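Local coordinates for protein mandalate racemase/muconate lactonizing enzyme (Unidentified, PDB 4E4U) that is a putative mandelate racemase/muconate lactonizing enzyme of the enolase superfamily, probably acting on a carboxylate substrate not yet identified, at residues A12-W23 and I336-V346. Numbering follows the deposited sequence.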
loop_
_atom_site.group_PDB
_atom_site.type_symbol
_atom_site.label_atom_id
_atom_site.label_comp_id
_atom_site.label_asym_id
_atom_site.label_seq_id
_atom_site.Cartn_x
_atom_site.Cartn_y
_atom_site.Cartn_z
ATOM N N ALA A 12 -27.002 38.139 -21.001
ATOM C CA ALA A 12 -25.715 38.822 -21.080
ATOM C C ALA A 12 -25.490 39.627 -19.807
ATOM O O ALA A 12 -26.300 40.489 -19.463
ATOM C CB ALA A 12 -25.680 39.743 -22.292
ATOM N N VAL A 13 -24.392 39.353 -19.111
ATOM C CA VAL A 13 -24.047 40.100 -17.908
ATOM C C VAL A 13 -23.412 41.427 -18.323
ATOM O O VAL A 13 -22.461 41.443 -19.093
ATOM C CB VAL A 13 -23.076 39.296 -17.021
ATOM C CG1 VAL A 13 -22.715 40.082 -15.775
ATOM C CG2 VAL A 13 -23.681 37.940 -16.648
ATOM N N PRO A 14 -23.943 42.559 -17.830
ATOM C CA PRO A 14 -23.389 43.850 -18.261
ATOM C C PRO A 14 -21.933 44.025 -17.837
ATOM O O PRO A 14 -21.519 43.433 -16.834
ATOM C CB PRO A 14 -24.265 44.871 -17.526
ATOM C CG PRO A 14 -25.521 44.133 -17.177
ATOM C CD PRO A 14 -25.089 42.721 -16.920
ATOM N N PRO A 15 -21.160 44.828 -18.589
ATOM C CA PRO A 15 -19.801 45.157 -18.141
ATOM C C PRO A 15 -19.872 45.764 -16.740
ATOM O O PRO A 15 -20.846 46.462 -16.444
ATOM C CB PRO A 15 -19.337 46.203 -19.162
ATOM C CG PRO A 15 -20.165 45.935 -20.384
ATOM C CD PRO A 15 -21.499 45.472 -19.871
ATOM N N PRO A 16 -18.868 45.511 -15.884
ATOM C CA PRO A 16 -17.609 44.800 -16.140
ATOM C C PRO A 16 -17.680 43.276 -15.976
ATOM O O PRO A 16 -16.653 42.663 -15.685
ATOM C CB PRO A 16 -16.671 45.394 -15.085
ATOM C CG PRO A 16 -17.574 45.697 -13.934
ATOM C CD PRO A 16 -18.913 46.068 -14.519
ATOM N N HIS A 17 -18.860 42.687 -16.159
ATOM C CA HIS A 17 -19.026 41.232 -16.206
ATOM C C HIS A 17 -18.675 40.514 -14.896
ATOM O O HIS A 17 -17.988 39.488 -14.899
ATOM C CB HIS A 17 -18.243 40.631 -17.390
ATOM C CG HIS A 17 -18.387 41.407 -18.665
ATOM N ND1 HIS A 17 -19.589 41.542 -19.325
ATOM C CD2 HIS A 17 -17.474 42.085 -19.403
ATOM C CE1 HIS A 17 -19.415 42.278 -20.410
ATOM N NE2 HIS A 17 -18.141 42.618 -20.481
ATOM N N VAL A 18 -19.159 41.041 -13.776
ATOM C CA VAL A 18 -18.934 40.369 -12.502
ATOM C C VAL A 18 -19.793 39.110 -12.428
ATOM O O VAL A 18 -21.020 39.171 -12.502
ATOM C CB VAL A 18 -19.200 41.281 -11.289
ATOM C CG1 VAL A 18 -18.515 40.710 -10.051
ATOM C CG2 VAL A 18 -18.699 42.687 -11.554
ATOM N N GLY A 19 -19.140 37.962 -12.294
ATOM C CA GLY A 19 -19.841 36.695 -12.357
ATOM C C GLY A 19 -19.817 36.105 -13.756
ATOM O O GLY A 19 -20.509 35.123 -14.029
ATOM N N GLY A 20 -19.031 36.706 -14.649
ATOM C CA GLY A 20 -18.814 36.130 -15.966
ATOM C C GLY A 20 -19.544 36.826 -17.098
ATOM O O GLY A 20 -20.192 37.849 -16.898
ATOM N N MET A 21 -19.442 36.265 -18.300
ATOM C CA MET A 21 -20.003 36.901 -19.488
ATOM C C MET A 21 -21.508 36.697 -19.668
ATOM O O MET A 21 -22.196 37.569 -20.185
ATOM C CB MET A 21 -19.267 36.412 -20.738
ATOM C CG MET A 21 -17.766 36.675 -20.731
ATOM S SD MET A 21 -17.372 38.412 -20.445
ATOM C CE MET A 21 -18.179 39.187 -21.839
ATOM N N TYR A 22 -22.015 35.538 -19.272
ATOM C CA TYR A 22 -23.431 35.237 -19.458
ATOM C C TYR A 22 -23.864 34.188 -18.460
ATOM O O TYR A 22 -23.047 33.397 -17.987
ATOM C CB TYR A 22 -23.736 34.766 -20.895
ATOM C CG TYR A 22 -22.842 33.637 -21.345
ATOM C CD1 TYR A 22 -23.125 32.315 -21.001
ATOM C CD2 TYR A 22 -21.691 33.890 -22.077
ATOM C CE1 TYR A 22 -22.287 31.278 -21.382
ATOM C CE2 TYR A 22 -20.854 32.863 -22.470
ATOM C CZ TYR A 22 -21.148 31.564 -22.114
ATOM O OH TYR A 22 -20.299 30.560 -22.507
ATOM N N TRP A 23 -25.151 34.191 -18.142
ATOM C CA TRP A 23 -25.731 33.182 -17.265
ATOM C C TRP A 23 -26.793 32.408 -18.025
ATOM O O TRP A 23 -27.595 32.991 -18.758
ATOM C CB TRP A 23 -26.331 33.835 -16.019
ATOM C CG TRP A 23 -25.320 34.586 -15.203
ATOM C CD1 TRP A 23 -23.978 34.317 -15.101
ATOM C CD2 TRP A 23 -25.558 35.745 -14.388
ATOM N NE1 TRP A 23 -23.377 35.229 -14.262
ATOM C CE2 TRP A 23 -24.324 36.115 -13.813
ATOM C CE3 TRP A 23 -26.699 36.497 -14.086
ATOM C CZ2 TRP A 23 -24.196 37.219 -12.962
ATOM C CZ3 TRP A 23 -26.571 37.588 -13.233
ATOM C CH2 TRP A 23 -25.332 37.936 -12.682
ATOM N N ILE A 336 -20.681 36.629 -4.542
ATOM C CA ILE A 336 -20.158 37.604 -5.483
ATOM C C ILE A 336 -20.438 38.968 -4.877
ATOM O O ILE A 336 -21.551 39.489 -4.959
ATOM C CB ILE A 336 -20.748 37.419 -6.887
ATOM C CG1 ILE A 336 -20.357 36.030 -7.412
ATOM C CG2 ILE A 336 -20.236 38.503 -7.818
ATOM C CD1 ILE A 336 -20.945 35.655 -8.756
ATOM N N MET A 337 -19.415 39.512 -4.221
ATOM C CA MET A 337 -19.566 40.694 -3.375
ATOM C C MET A 337 -20.720 40.462 -2.401
ATOM O O MET A 337 -20.730 39.430 -1.729
ATOM C CB MET A 337 -19.684 41.967 -4.213
ATOM C CG MET A 337 -18.406 42.189 -5.014
ATOM S SD MET A 337 -18.287 43.727 -5.904
ATOM C CE MET A 337 -19.553 43.457 -7.102
ATOM N N THR A 338 -21.689 41.372 -2.327
ATOM C CA THR A 338 -22.809 41.174 -1.404
ATOM C C THR A 338 -24.141 40.927 -2.118
ATOM O O THR A 338 -25.207 41.228 -1.579
ATOM C CB THR A 338 -22.949 42.342 -0.408
ATOM O OG1 THR A 338 -23.210 43.555 -1.119
ATOM C CG2 THR A 338 -21.668 42.503 0.395
ATOM N N TRP A 339 -24.058 40.375 -3.326
ATOM C CA TRP A 339 -25.221 39.975 -4.126
ATOM C C TRP A 339 -26.082 41.140 -4.596
ATOM O O TRP A 339 -27.277 40.968 -4.860
ATOM C CB TRP A 339 -26.094 38.946 -3.394
ATOM C CG TRP A 339 -25.390 37.667 -3.046
ATOM C CD1 TRP A 339 -25.133 37.191 -1.792
ATOM C CD2 TRP A 339 -24.866 36.693 -3.956
ATOM N NE1 TRP A 339 -24.487 35.983 -1.866
ATOM C CE2 TRP A 339 -24.311 35.651 -3.190
ATOM C CE3 TRP A 339 -24.813 36.600 -5.352
ATOM C CZ2 TRP A 339 -23.703 34.532 -3.764
ATOM C CZ3 TRP A 339 -24.207 35.490 -5.923
ATOM C CH2 TRP A 339 -23.657 34.472 -5.130
ATOM N N GLY A 340 -25.483 42.325 -4.695
ATOM C CA GLY A 340 -26.176 43.478 -5.245
ATOM C C GLY A 340 -25.998 43.528 -6.751
ATOM O O GLY A 340 -25.791 42.497 -7.399
ATOM N N GLY A 341 -26.080 44.727 -7.314
ATOM C CA GLY A 341 -25.853 44.909 -8.735
ATOM C C GLY A 341 -26.770 44.064 -9.598
ATOM O O GLY A 341 -27.951 43.901 -9.290
ATOM N N PHE A 342 -26.219 43.505 -10.669
ATOM C CA PHE A 342 -27.029 42.756 -11.615
ATOM C C PHE A 342 -27.587 41.465 -11.005
ATOM O O PHE A 342 -28.649 41.003 -11.410
ATOM C CB PHE A 342 -26.242 42.487 -12.903
ATOM C CG PHE A 342 -27.088 41.991 -14.042
ATOM C CD1 PHE A 342 -28.080 42.792 -14.595
ATOM C CD2 PHE A 342 -26.880 40.727 -14.572
ATOM C CE1 PHE A 342 -28.855 42.333 -15.643
ATOM C CE2 PHE A 342 -27.651 40.263 -15.624
ATOM C CZ PHE A 342 -28.640 41.068 -16.159
ATOM N N HIS A 343 -26.893 40.897 -10.019
ATOM C CA HIS A 343 -27.409 39.720 -9.312
ATOM C C HIS A 343 -28.737 39.995 -8.617
ATOM O O HIS A 343 -29.561 39.093 -8.456
ATOM C CB HIS A 343 -26.406 39.204 -8.279
ATOM C CG HIS A 343 -25.312 38.371 -8.871
ATOM N ND1 HIS A 343 -24.138 38.915 -9.332
ATOM C CD2 HIS A 343 -25.232 37.039 -9.086
ATOM C CE1 HIS A 343 -23.373 37.949 -9.815
ATOM N NE2 HIS A 343 -24.009 36.802 -9.676
ATOM N N ALA A 344 -28.937 41.234 -8.180
ATOM C CA ALA A 344 -30.190 41.611 -7.549
ATOM C C ALA A 344 -31.203 42.022 -8.613
ATOM O O ALA A 344 -32.393 41.727 -8.496
ATOM C CB ALA A 344 -29.966 42.746 -6.565
ATOM N N GLU A 345 -30.735 42.698 -9.655
ATOM C CA GLU A 345 -31.636 43.247 -10.663
ATOM C C GLU A 345 -32.389 42.163 -11.437
ATOM O O GLU A 345 -33.548 42.338 -11.812
ATOM C CB GLU A 345 -30.864 44.133 -11.639
ATOM C CG GLU A 345 -31.771 44.990 -12.508
ATOM C CD GLU A 345 -31.010 45.807 -13.530
ATOM O OE1 GLU A 345 -29.765 45.698 -13.576
ATOM O OE2 GLU A 345 -31.660 46.558 -14.288
ATOM N N VAL A 346 -31.728 41.038 -11.675
ATOM C CA VAL A 346 -32.289 40.013 -12.545
ATOM C C VAL A 346 -33.325 39.111 -11.850
ATOM O O VAL A 346 -33.974 38.288 -12.500
ATOM C CB VAL A 346 -31.168 39.184 -13.216
ATOM C CG1 VAL A 346 -30.625 38.128 -12.267
ATOM C CG2 VAL A 346 -31.654 38.575 -14.523
#
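Trp23 and Phe342 meet where the loop between the first two strands of the N-terminal domain, residues 12-23, leans on the segment that follows strand 333-335 of the barrel domain, an interface between capping domain and barrel characteristic of the enolase superfamily. Together with His343 they form an aromatic cluster. The side chains of Trp23 and Phe342 run alongside each other in opposite directions, CZ3 of Trp23 lying 3.4 Å from CD2 of Phe342, with the ring planes inclined at 31°. With CG placed opposite the backbone N (chi1 -167°), the Phe342 ring reaches the 12-23 loop. Pro14 covers one face of this ring in a CH-pi contact, CD standing 3.5 Å from the ring centroid and almost on its normal, while Val346 lies against the other face.

Farther along the same indole, the side chains of Trp23 and His343 run across each other, their ring planes oblique at 45°, and CH2 of Trp23 lies over the centre of one imidazole face. NE2 of His343 is hydrogen-bonded to Asn312 O, which helps fix the imidazole's rotation. Beyond the cluster, Val18 at the His17-Gly20 turn extends the apolar contact, placing CG1 3.6 Å from CG2 of Ile336. The indole is also tied back to its own loop through Gly19 O, which His387 NE2 bonds as well: Trp23 NE1 donates to this oxygen over 2.9 Å at a nearly straight 165°, from above the carbonyl plane.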